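Local coordinates for protein Na-translocating NADH-quinone reductase subunit C NqrC (Shewanella oneidensis, PDB 4XHF) that is the soluble part of a flavoprotein subunit whose FMN-binding domain holds flavin mononucleotide, at residues T157-V162 / L184-Q189; P179-L184 / H212-V217. One frame throughout, in Å; residues are numbered along the deposited sequence.

Interaction 1. Residues T157-V162 / L184-Q189; sequences TIKGVV and LWKGKQ
Ile158 and Val161 both reach toward Trp185, but they meet different parts of it. The CD1 tip of Ile158 lies at the edge of the indole, near the ring plane, 4.0 Å from CE3. Val161 comes in obliquely near the base of the side chain, where CG2 sits 3.5 Å from CB of Trp185 and also touches CG. Met231 of helix 221-234 packs on both Val161 and Trp185, adding to this buried patch. Beside it the backbones are tied by two bonds from a single residue. Ile158 N donates to Lys188 O over 2.7 Å, and Ile158 O accepts Gly187 N at 2.9 Å. Gly187 lies within a type II turn from Trp185 to Lys188, closed by Lys188 N to Trp185 O, and the turn docks against the start of strand 158-165 in the FMN-binding domain. At that end Gln189, extended beyond CG, holds NE2 3.1 Å from Thr157 OG1. The bond is almost straight (173°), with the hydroxyl oxygen in the amide plane; OG1 is also hydrogen-bonded to Asp154 OD2. Lys186 runs alongside Lys159, both pointing the same way. The Lys186 chain bends at chi2 (67°), and its CD comes unusually close to Lys159 O, where Lys159 and Gly160 form a classic beta bulge opposite Ala150.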
loop_
_atom_site.group_PDB
_atom_site.type_symbol
_atom_site.label_atom_id
_atom_site.label_comp_id
_atom_site.label_asym_id
_atom_site.label_seq_id
_atom_site.Cartn_x
_atom_site.Cartn_y
_atom_site.Cartn_z
ATOM N N THR A 157 -11.837 -3.493 -4.806
ATOM C CA THR A 157 -12.365 -3.151 -3.490
ATOM C C THR A 157 -11.244 -3.113 -2.453
ATOM O O THR A 157 -10.482 -4.069 -2.307
ATOM C CB THR A 157 -13.448 -4.157 -3.043
ATOM O OG1 THR A 157 -14.480 -4.224 -4.034
ATOM C CG2 THR A 157 -14.063 -3.745 -1.711
ATOM N N ILE A 158 -11.151 -1.997 -1.739
ATOM C CA ILE A 158 -10.128 -1.817 -0.718
ATOM C C ILE A 158 -10.505 -2.544 0.574
ATOM O O ILE A 158 -11.601 -2.358 1.105
ATOM C CB ILE A 158 -9.904 -0.324 -0.427
ATOM C CG1 ILE A 158 -9.461 0.396 -1.704
ATOM C CG2 ILE A 158 -8.863 -0.139 0.674
ATOM C CD1 ILE A 158 -9.453 1.902 -1.592
ATOM N N LYS A 159 -9.584 -3.366 1.073
ATOM C CA LYS A 159 -9.786 -4.117 2.311
ATOM C C LYS A 159 -9.216 -3.359 3.510
ATOM O O LYS A 159 -9.539 -3.659 4.658
ATOM C CB LYS A 159 -9.134 -5.500 2.207
ATOM C CG LYS A 159 -9.558 -6.494 3.285
ATOM C CD LYS A 159 -10.951 -7.049 3.021
ATOM C CE LYS A 159 -11.335 -8.110 4.039
ATOM N NZ LYS A 159 -10.415 -9.277 3.993
ATOM N N GLY A 160 -8.359 -2.380 3.239
ATOM C CA GLY A 160 -7.789 -1.563 4.292
ATOM C C GLY A 160 -6.600 -0.745 3.832
ATOM O O GLY A 160 -5.833 -1.170 2.966
ATOM N N VAL A 161 -6.461 0.442 4.415
ATOM C CA VAL A 161 -5.333 1.321 4.141
ATOM C C VAL A 161 -4.595 1.631 5.436
ATOM O O VAL A 161 -5.214 1.955 6.450
ATOM C CB VAL A 161 -5.791 2.630 3.480
ATOM C CG1 VAL A 161 -4.613 3.578 3.278
ATOM C CG2 VAL A 161 -6.470 2.337 2.156
ATOM N N VAL A 162 -3.270 1.527 5.389
ATOM C CA VAL A 162 -2.421 1.816 6.537
ATOM C C VAL A 162 -1.289 2.741 6.115
ATOM O O VAL A 162 -0.459 2.368 5.291
ATOM C CB VAL A 162 -1.825 0.527 7.148
ATOM C CG1 VAL A 162 -0.880 0.856 8.298
ATOM C CG2 VAL A 162 -2.927 -0.400 7.630
ATOM N N LEU A 184 -11.977 4.946 6.750
ATOM C CA LEU A 184 -12.932 5.414 5.751
ATOM C C LEU A 184 -12.719 4.749 4.395
ATOM O O LEU A 184 -13.642 4.664 3.587
ATOM C CB LEU A 184 -12.832 6.931 5.592
ATOM C CG LEU A 184 -13.057 7.788 6.838
ATOM C CD1 LEU A 184 -12.850 9.251 6.494
ATOM C CD2 LEU A 184 -14.443 7.565 7.417
ATOM N N TRP A 185 -11.497 4.292 4.144
ATOM C CA TRP A 185 -11.149 3.707 2.854
ATOM C C TRP A 185 -11.724 2.303 2.688
ATOM O O TRP A 185 -11.898 1.831 1.564
ATOM C CB TRP A 185 -9.629 3.662 2.686
ATOM C CG TRP A 185 -8.984 5.016 2.605
ATOM C CD1 TRP A 185 -8.651 5.830 3.647
ATOM C CD2 TRP A 185 -8.587 5.708 1.415
ATOM N NE1 TRP A 185 -8.075 6.987 3.180
ATOM C CE2 TRP A 185 -8.024 6.936 1.813
ATOM C CE3 TRP A 185 -8.654 5.407 0.051
ATOM C CZ2 TRP A 185 -7.532 7.863 0.897
ATOM C CZ3 TRP A 185 -8.166 6.328 -0.854
ATOM C CH2 TRP A 185 -7.613 7.540 -0.428
ATOM N N LYS A 186 -12.010 1.642 3.806
ATOM C CA LYS A 186 -12.519 0.275 3.779
ATOM C C LYS A 186 -13.808 0.184 2.965
ATOM O O LYS A 186 -14.782 0.882 3.246
ATOM C CB LYS A 186 -12.754 -0.230 5.209
ATOM C CG LYS A 186 -13.371 -1.625 5.315
ATOM C CD LYS A 186 -12.424 -2.698 4.812
ATOM C CE LYS A 186 -13.054 -4.082 4.871
ATOM N NZ LYS A 186 -13.269 -4.542 6.271
ATOM N N GLY A 187 -13.796 -0.671 1.946
ATOM C CA GLY A 187 -14.979 -0.926 1.140
ATOM C C GLY A 187 -15.037 -0.096 -0.127
ATOM O O GLY A 187 -15.832 -0.376 -1.024
ATOM N N LYS A 188 -14.198 0.931 -0.201
ATOM C CA LYS A 188 -14.145 1.785 -1.379
ATOM C C LYS A 188 -13.506 1.036 -2.542
ATOM O O LYS A 188 -12.822 0.034 -2.336
ATOM C CB LYS A 188 -13.368 3.067 -1.075
ATOM C CG LYS A 188 -13.955 3.896 0.059
ATOM C CD LYS A 188 -15.321 4.455 -0.298
ATOM C CE LYS A 188 -15.933 5.207 0.868
ATOM N NZ LYS A 188 -17.154 5.955 0.463
ATOM N N GLN A 189 -13.727 1.528 -3.760
ATOM C CA GLN A 189 -13.218 0.870 -4.961
ATOM C C GLN A 189 -12.323 1.791 -5.789
ATOM O O GLN A 189 -12.677 2.935 -6.070
ATOM C CB GLN A 189 -14.382 0.362 -5.812
ATOM C CG GLN A 189 -15.086 -0.838 -5.201
ATOM C CD GLN A 189 -16.131 -1.431 -6.118
ATOM O OE1 GLN A 189 -16.776 -0.718 -6.888
ATOM N NE2 GLN A 189 -16.302 -2.746 -6.046
#

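Interaction 2. Residues P179-L184 / H212-V217; sequences PHWLSL and HGVDAV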
loop_
_atom_site.group_PDB
_atom_site.type_symbol
_atom_site.label_atom_id
_atom_site.label_comp_id
_atom_site.label_asym_id
_atom_site.label_seq_id
_atom_site.Cartn_x
_atom_site.Cartn_y
_atom_site.Cartn_z
ATOM N N PRO A 179 -6.160 6.373 12.503
ATOM C CA PRO A 179 -7.019 5.240 12.137
ATOM C C PRO A 179 -8.463 5.636 11.848
ATOM O O PRO A 179 -9.127 4.974 11.050
ATOM C CB PRO A 179 -6.952 4.341 13.374
ATOM C CG PRO A 179 -5.657 4.663 13.997
ATOM C CD PRO A 179 -5.471 6.128 13.783
ATOM N N HIS A 180 -8.944 6.690 12.500
ATOM C CA HIS A 180 -10.302 7.167 12.275
ATOM C C HIS A 180 -10.508 7.532 10.811
ATOM O O HIS A 180 -11.574 7.286 10.247
ATOM C CB HIS A 180 -10.606 8.377 13.159
ATOM C CG HIS A 180 -10.704 8.054 14.617
ATOM N ND1 HIS A 180 -11.897 7.735 15.231
ATOM C CD2 HIS A 180 -9.759 8.005 15.587
ATOM C CE1 HIS A 180 -11.682 7.501 16.513
ATOM N NE2 HIS A 180 -10.393 7.658 16.755
ATOM N N TRP A 181 -9.482 8.115 10.200
ATOM C CA TRP A 181 -9.560 8.531 8.805
ATOM C C TRP A 181 -9.248 7.378 7.856
ATOM O O TRP A 181 -9.886 7.232 6.816
ATOM C CB TRP A 181 -8.602 9.692 8.538
ATOM C CG TRP A 181 -8.632 10.161 7.118
ATOM C CD1 TRP A 181 -9.581 10.947 6.534
ATOM C CD2 TRP A 181 -7.670 9.871 6.100
ATOM N NE1 TRP A 181 -9.270 11.165 5.214
ATOM C CE2 TRP A 181 -8.100 10.515 4.923
ATOM C CE3 TRP A 181 -6.484 9.129 6.069
ATOM C CZ2 TRP A 181 -7.388 10.440 3.729
ATOM C CZ3 TRP A 181 -5.779 9.056 4.883
ATOM C CH2 TRP A 181 -6.232 9.708 3.730
ATOM N N LEU A 182 -8.263 6.566 8.220
ATOM C CA LEU A 182 -7.856 5.437 7.393
ATOM C C LEU A 182 -8.983 4.418 7.235
ATOM O O LEU A 182 -9.078 3.740 6.214
ATOM C CB LEU A 182 -6.621 4.760 7.992
ATOM C CG LEU A 182 -5.317 5.557 7.938
ATOM C CD1 LEU A 182 -4.300 4.964 8.894
ATOM C CD2 LEU A 182 -4.768 5.575 6.523
ATOM N N SER A 183 -9.834 4.314 8.250
ATOM C CA SER A 183 -10.925 3.346 8.238
ATOM C C SER A 183 -11.973 3.691 7.185
ATOM O O SER A 183 -12.765 2.837 6.783
ATOM C CB SER A 183 -11.584 3.271 9.614
ATOM O OG SER A 183 -12.262 4.478 9.917
ATOM N N LEU A 184 -11.977 4.946 6.750
ATOM C CA LEU A 184 -12.932 5.414 5.751
ATOM C C LEU A 184 -12.719 4.749 4.395
ATOM O O LEU A 184 -13.642 4.664 3.587
ATOM C CB LEU A 184 -12.832 6.931 5.592
ATOM C CG LEU A 184 -13.057 7.788 6.838
ATOM C CD1 LEU A 184 -12.850 9.251 6.494
ATOM C CD2 LEU A 184 -14.443 7.565 7.417
ATOM N N HIS A 212 -16.393 5.669 -4.615
ATOM C CA HIS A 212 -15.108 6.193 -5.080
ATOM C C HIS A 212 -14.687 7.436 -4.299
ATOM O O HIS A 212 -13.725 8.107 -4.669
ATOM C CB HIS A 212 -15.171 6.528 -6.571
ATOM C CG HIS A 212 -15.539 5.366 -7.438
ATOM N ND1 HIS A 212 -14.768 4.227 -7.522
ATOM C CD2 HIS A 212 -16.593 5.168 -8.264
ATOM C CE1 HIS A 212 -15.335 3.375 -8.358
ATOM N NE2 HIS A 212 -16.443 3.923 -8.822
ATOM N N GLY A 213 -15.409 7.735 -3.224
ATOM C CA GLY A 213 -15.168 8.941 -2.449
ATOM C C GLY A 213 -14.615 8.676 -1.062
ATOM O O GLY A 213 -15.001 7.710 -0.407
ATOM N N VAL A 214 -13.701 9.539 -0.626
ATOM C CA VAL A 214 -13.175 9.509 0.738
ATOM C C VAL A 214 -13.178 10.922 1.299
ATOM O O VAL A 214 -12.841 11.872 0.594
ATOM C CB VAL A 214 -11.741 8.941 0.803
ATOM C CG1 VAL A 214 -11.294 8.789 2.255
ATOM C CG2 VAL A 214 -11.660 7.612 0.079
ATOM N N ASP A 215 -13.549 11.056 2.568
ATOM C CA ASP A 215 -13.639 12.368 3.193
ATOM C C ASP A 215 -12.288 13.070 3.222
ATOM O O ASP A 215 -11.316 12.552 3.772
ATOM C CB ASP A 215 -14.181 12.257 4.620
ATOM C CG ASP A 215 -15.652 11.904 4.659
ATOM O OD1 ASP A 215 -16.484 12.807 4.434
ATOM O OD2 ASP A 215 -15.977 10.730 4.932
ATOM N N ALA A 216 -12.233 14.249 2.614
ATOM C CA ALA A 216 -11.081 15.121 2.756
ATOM C C ALA A 216 -11.087 15.710 4.158
ATOM O O ALA A 216 -12.150 15.941 4.732
ATOM C CB ALA A 216 -11.109 16.221 1.712
ATOM N N VAL A 217 -9.902 15.937 4.711
ATOM C CA VAL A 217 -9.780 16.594 6.005
ATOM C C VAL A 217 -9.622 18.092 5.780
ATOM O O VAL A 217 -8.549 18.558 5.395
ATOM C CB VAL A 217 -8.594 16.035 6.806
ATOM C CG1 VAL A 217 -8.422 16.787 8.117
ATOM C CG2 VAL A 217 -8.804 14.557 7.070
#
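One side-chain hydrogen bond joins Trp181 to the backbone of Asp215. The indole NE1 donates to Asp215 O at 2.9 Å, with an angle of 160° at the hydrogen. The acceptor lies at the edge of the ring, practically in its plane, and the carbonyl points almost straight at the nitrogen. Trp181 has CG anti to its backbone nitrogen (chi1 180°), a setting that carries the indole out from helix 179-182 and brings NE1 to strand 213-215. This buried N-H thus finds its acceptor in a main-chain carbonyl.

Apolar contacts flank the bond. Val217 points toward the helix and meets the five-membered part of the indole obliquely, its CG2 lying 3.7 Å from Trp181 CD1. Val214 approaches the same ring obliquely with CG1, more loosely, and that methyl also rests 4.1 Å from Leu184 CB. Farther along its side chain, Leu184 crosses Asp215 at about a right angle, with CD1 placed 3.8 Å from Asp215 CB and as close to the carboxylate oxygen OD2. The other oxygen, OD1, accepts a hydrogen bond from Val206 N.

Aromatic packing extends the contact beyond the two segments: Trp181 makes edge-to-face contacts with both Phe175 and Trp185, and Phe175 also touches Val217. Strand 213-215 pairs in parallel with strand 200-202, so the short helix is fastened to one strand of this small sheet. After the strand the chain runs on into the flavin site, where Ser218 to Thr223 line the pocket and the side chain of Val217 is about 8 Å from the flavin mononucleotide, an arrangement that belongs to the FMN-binding domain of NqrC.

The centres of interactions 1 and 2 lie 9 Å apart, within the FMN-binding domain. Along the chain their segments alternate, in the order 157-162, 179-184, 184-189 and 212-217, and Leu184 is common to both. Strand 158-165 belongs to the large antiparallel sheet, whereas strand 213-215 belongs to a two-stranded parallel one; helix 179-182 and the turn after it bridge the two. The contacts also touch directly: Gln189 O is probably hydrogen-bonded to His212 ND1, and Trp185 packs on Val214. Together they connect the large sheet to the segment leading into the flavin pocket, with interaction 2 nearer the flavin mononucleotide.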